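Local coordinates for protein ACDH-11, isoform b (Caenorhabditis elegans, PDB 4Y9J) that belongs to the acyl-CoA dehydrogenase family and binds flavin-adenine dinucleotide together with the ligand UCC in a largely helical fold, at residues T315-N319 against T442-G447. Numbering follows the deposited sequence.
Sequences TRIHN and TPIWEG. With UCC (S-{(3S,5R,9R)-1-[(2R,3S,4R,5R)-5-(6-amino-9H-purin-9-yl)-4-hydroxy-3-(phosphonooxy)tetrahydrofuran-2-yl]-3,5,9-trihydroxy-8,8-dimethyl-3,5-dioxido-10,14-dioxo-2,4,6-trioxa-11,15-diaza-3lambda~5~,5lambda~5~-diphosphaheptadecan-17-yl} undecanethioate), chain F.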
loop_
_atom_site.group_PDB
_atom_site.type_symbol
_atom_site.label_atom_id
_atom_site.label_comp_id
_atom_site.label_asym_id
_atom_site.label_seq_id
_atom_site.Cartn_x
_atom_site.Cartn_y
_atom_site.Cartn_z
ATOM N N THR B 315 -24.054 -21.772 14.159
ATOM C CA THR B 315 -23.067 -21.258 13.308
ATOM C C THR B 315 -22.596 -22.343 12.325
ATOM O O THR B 315 -22.260 -22.023 11.179
ATOM C CB THR B 315 -21.792 -20.641 14.011
ATOM O OG1 THR B 315 -21.132 -21.634 14.822
ATOM C CG2 THR B 315 -22.147 -19.397 14.871
ATOM N N ARG B 316 -22.568 -23.577 12.775
ATOM C CA ARG B 316 -22.198 -24.724 11.905
ATOM C C ARG B 316 -23.211 -24.896 10.737
ATOM O O ARG B 316 -22.822 -25.090 9.606
ATOM C CB ARG B 316 -22.012 -26.004 12.773
ATOM C CG ARG B 316 -20.725 -25.837 13.593
ATOM C CD ARG B 316 -20.371 -26.947 14.587
ATOM N NE ARG B 316 -19.178 -26.603 15.323
ATOM C CZ ARG B 316 -18.785 -27.237 16.403
ATOM N NH1 ARG B 316 -19.525 -28.164 16.905
ATOM N NH2 ARG B 316 -17.698 -26.918 17.042
ATOM N N ILE B 317 -24.508 -24.673 10.959
ATOM C CA ILE B 317 -25.491 -24.650 9.829
ATOM C C ILE B 317 -25.230 -23.446 8.828
ATOM O O ILE B 317 -25.294 -23.580 7.592
ATOM C CB ILE B 317 -26.911 -24.583 10.341
ATOM C CG1 ILE B 317 -27.231 -25.889 11.131
ATOM C CG2 ILE B 317 -27.913 -24.323 9.218
ATOM C CD1 ILE B 317 -28.652 -26.028 11.545
ATOM N N HIS B 318 -25.038 -22.264 9.387
ATOM C CA HIS B 318 -24.648 -21.098 8.585
ATOM C C HIS B 318 -23.369 -21.402 7.805
ATOM O O HIS B 318 -23.209 -20.964 6.671
ATOM C CB HIS B 318 -24.386 -19.880 9.461
ATOM C CG HIS B 318 -25.591 -19.070 9.815
ATOM N ND1 HIS B 318 -26.553 -19.468 10.722
ATOM C CD2 HIS B 318 -25.951 -17.832 9.433
ATOM C CE1 HIS B 318 -27.448 -18.516 10.871
ATOM N NE2 HIS B 318 -27.109 -17.526 10.087
ATOM N N ASN B 319 -22.425 -22.091 8.427
ATOM C CA ASN B 319 -21.161 -22.372 7.728
ATOM C C ASN B 319 -21.437 -23.309 6.541
ATOM O O ASN B 319 -20.853 -23.146 5.492
ATOM C CB ASN B 319 -20.144 -22.988 8.677
ATOM C CG ASN B 319 -18.788 -23.108 8.065
ATOM O OD1 ASN B 319 -18.023 -22.148 7.993
ATOM N ND2 ASN B 319 -18.481 -24.306 7.582
ATOM N N THR B 442 -14.140 -22.457 5.289
ATOM C CA THR B 442 -15.322 -23.238 5.719
ATOM C C THR B 442 -14.992 -24.631 6.334
ATOM O O THR B 442 -15.692 -25.018 7.238
ATOM C CB THR B 442 -16.451 -23.302 4.685
ATOM O OG1 THR B 442 -16.106 -24.069 3.517
ATOM C CG2 THR B 442 -16.903 -21.954 4.252
ATOM N N PRO B 443 -13.950 -25.336 5.876
ATOM C CA PRO B 443 -13.591 -26.565 6.619
ATOM C C PRO B 443 -12.756 -26.357 7.839
ATOM O O PRO B 443 -12.461 -27.373 8.516
ATOM C CB PRO B 443 -12.789 -27.375 5.569
ATOM C CG PRO B 443 -12.134 -26.265 4.780
ATOM C CD PRO B 443 -13.214 -25.278 4.581
ATOM N N ILE B 444 -12.406 -25.096 8.173
ATOM C CA ILE B 444 -11.455 -24.809 9.262
ATOM C C ILE B 444 -12.153 -24.271 10.512
ATOM O O ILE B 444 -12.048 -24.853 11.637
ATOM C CB ILE B 444 -10.318 -23.905 8.791
ATOM C CG1 ILE B 444 -9.484 -24.627 7.709
ATOM C CG2 ILE B 444 -9.406 -23.544 9.967
ATOM C CD1 ILE B 444 -8.433 -23.733 7.038
ATOM N N TRP B 445 -12.872 -23.190 10.345
ATOM C CA TRP B 445 -13.488 -22.584 11.505
ATOM C C TRP B 445 -14.795 -23.234 11.901
ATOM O O TRP B 445 -15.358 -23.989 11.139
ATOM C CB TRP B 445 -13.620 -21.064 11.334
ATOM C CG TRP B 445 -14.572 -20.500 10.307
ATOM C CD1 TRP B 445 -15.533 -21.150 9.546
ATOM C CD2 TRP B 445 -14.686 -19.121 10.001
ATOM N NE1 TRP B 445 -16.144 -20.269 8.751
ATOM C CE2 TRP B 445 -15.694 -18.997 9.042
ATOM C CE3 TRP B 445 -14.016 -17.952 10.478
ATOM C CZ2 TRP B 445 -16.063 -17.736 8.501
ATOM C CZ3 TRP B 445 -14.381 -16.721 9.954
ATOM C CH2 TRP B 445 -15.361 -16.633 8.936
ATOM N N GLU B 446 -15.208 -22.952 13.142
ATOM C CA GLU B 446 -16.333 -23.614 13.792
ATOM C C GLU B 446 -16.145 -25.143 13.765
ATOM O O GLU B 446 -17.125 -25.874 13.761
ATOM C CB GLU B 446 -17.673 -23.245 13.150
ATOM C CG GLU B 446 -17.997 -21.731 13.252
ATOM C CD GLU B 446 -18.323 -21.191 14.677
ATOM O OE1 GLU B 446 -18.336 -21.932 15.685
ATOM O OE2 GLU B 446 -18.577 -19.956 14.768
ATOM N N GLY B 447 -14.886 -25.561 13.851
ATOM C CA GLY B 447 -14.536 -26.972 13.982
ATOM C C GLY B 447 -13.944 -27.523 12.699
ATOM O O GLY B 447 -14.578 -27.472 11.657
HETATM O OA1 UCC F . -14.475 -20.328 14.587
HETATM C CA1 UCC F . -15.250 -19.481 15.179
HETATM C CA2 UCC F . -15.947 -18.248 14.592
HETATM C CA3 UCC F . -16.073 -18.103 13.107
HETATM C CA4 UCC F . -17.480 -17.556 12.692
HETATM C CA5 UCC F . -18.258 -18.656 11.958
HETATM C CA6 UCC F . -18.975 -18.118 10.769
HETATM C CA7 UCC F . -19.749 -19.203 10.038
HETATM C CA8 UCC F . -20.452 -18.319 9.088
HETATM C CA9 UCC F . -20.515 -18.642 7.695
HETATM C C10 UCC F . -19.800 -17.704 6.830
HETATM C C11 UCC F . -18.736 -18.606 6.221
HETATM S S UCC F . -15.652 -19.503 16.803
HETATM C CP1 UCC F . -14.793 -20.911 17.603
HETATM C CP2 UCC F . -15.168 -22.266 17.085
HETATM N NP1 UCC F . -14.672 -23.358 17.948
HETATM C CP3 UCC F . -15.187 -24.573 17.755
HETATM O OP1 UCC F . -15.950 -24.866 16.834
HETATM C CP4 UCC F . -14.849 -25.627 18.790
HETATM C CP5 UCC F . -14.312 -26.878 18.080
HETATM N NP2 UCC F . -14.214 -27.858 19.153
HETATM C CP6 UCC F . -15.227 -28.605 19.589
HETATM O OP2 UCC F . -16.328 -28.625 19.056
HETATM C CP8 UCC F . -14.879 -29.536 20.733
HETATM O OP3 UCC F . -15.450 -30.851 20.455
HETATM C CPB UCC F . -15.479 -29.204 22.079
HETATM C CP7 UCC F . -16.952 -28.776 22.157
HETATM C CP9 UCC F . -14.959 -27.711 22.258
HETATM C CPA UCC F . -14.682 -29.749 23.284
HETATM O O7 UCC F . -15.311 -29.317 24.517
HETATM P P2 UCC F . -15.040 -30.131 25.892
HETATM O O21 UCC F . -15.754 -29.451 27.049
HETATM O O22 UCC F . -13.546 -30.488 25.889
HETATM O O6 UCC F . -15.768 -31.535 25.511
HETATM P P1 UCC F . -17.024 -32.228 26.204
HETATM O O11 UCC F . -16.788 -32.552 27.672
HETATM O O12 UCC F . -17.345 -33.339 25.249
HETATM O "O5'" UCC F . -18.148 -31.006 26.046
HETATM C "C5'" UCC F . -18.745 -30.413 27.225
HETATM C "C4'" UCC F . -20.285 -30.436 27.156
HETATM C "C3'" UCC F . -20.817 -31.863 27.064
HETATM O "O3'" UCC F . -22.064 -31.823 27.712
HETATM P P3 UCC F . -22.351 -32.627 29.041
HETATM O O33 UCC F . -23.752 -32.174 29.387
HETATM O O32 UCC F . -21.393 -32.040 30.052
HETATM O O31 UCC F . -22.152 -34.109 28.636
HETATM C "C2'" UCC F . -21.039 -32.136 25.582
HETATM O "O2'" UCC F . -22.135 -32.997 25.278
HETATM O "O4'" UCC F . -20.729 -29.764 25.959
HETATM C "C1'" UCC F . -21.419 -30.713 25.156
HETATM N N9 UCC F . -21.236 -30.404 23.730
HETATM C C4 UCC F . -22.266 -30.257 22.904
HETATM N N3 UCC F . -23.615 -30.249 23.033
HETATM C C8 UCC F . -20.060 -30.303 23.068
HETATM N N7 UCC F . -20.317 -30.035 21.775
HETATM C C5 UCC F . -21.658 -29.981 21.604
HETATM C C6 UCC F . -22.595 -29.684 20.489
HETATM N N6 UCC F . -22.093 -29.419 19.256
HETATM N N1 UCC F . -23.942 -29.766 20.739
HETATM C C2 UCC F . -24.415 -30.040 21.972
#
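Asn-319 uses both ends of its amide: ND2 donates to Thr-442 O (2.9 Å, 150°), while OD1 accepts a weak hydrogen bond from Trp-445 NE1 (2.8 Å, 127°). One helical turn earlier, Arg-316 NE makes a weak hydrogen bond to Glu-446 O (2.7 Å, 129°). The same guanidinium serves the ligand, with NH2 donating to UCC OP1 at 2.7 Å and OP2 at 3.0 Å; Glu-446 N donates to UCC OA1 at 3.1 Å. Helix 304-338 and the loop between helices 432-439 and 449-461, both from the helical C-terminal acyl-CoA dehydrogenase domain, thus supply adjoining walls of a pocket that other parts of the chain complete. Lys-403 NZ hydrogen-bonds to the carbonyls of Thr-442, Trp-445 and Gly-447. Thr-315 OG1 lies 2.9 Å from Glu-446 OE1 at too poor an angle for a hydrogen bond; OG1 is instead hydrogen-bonded to Met-311 O, and OE1 to Gln-188 NE2. At Gly-447 (phi 107°) a side chain would strike the preceding carbonyl. Arg-316 CG packs 4.0 Å from Glu-446 CB, and UCC CA3 lies over one face of the Trp-445 indole, 3.3 Å from CE3; this side chain also touches the flavin cofactor.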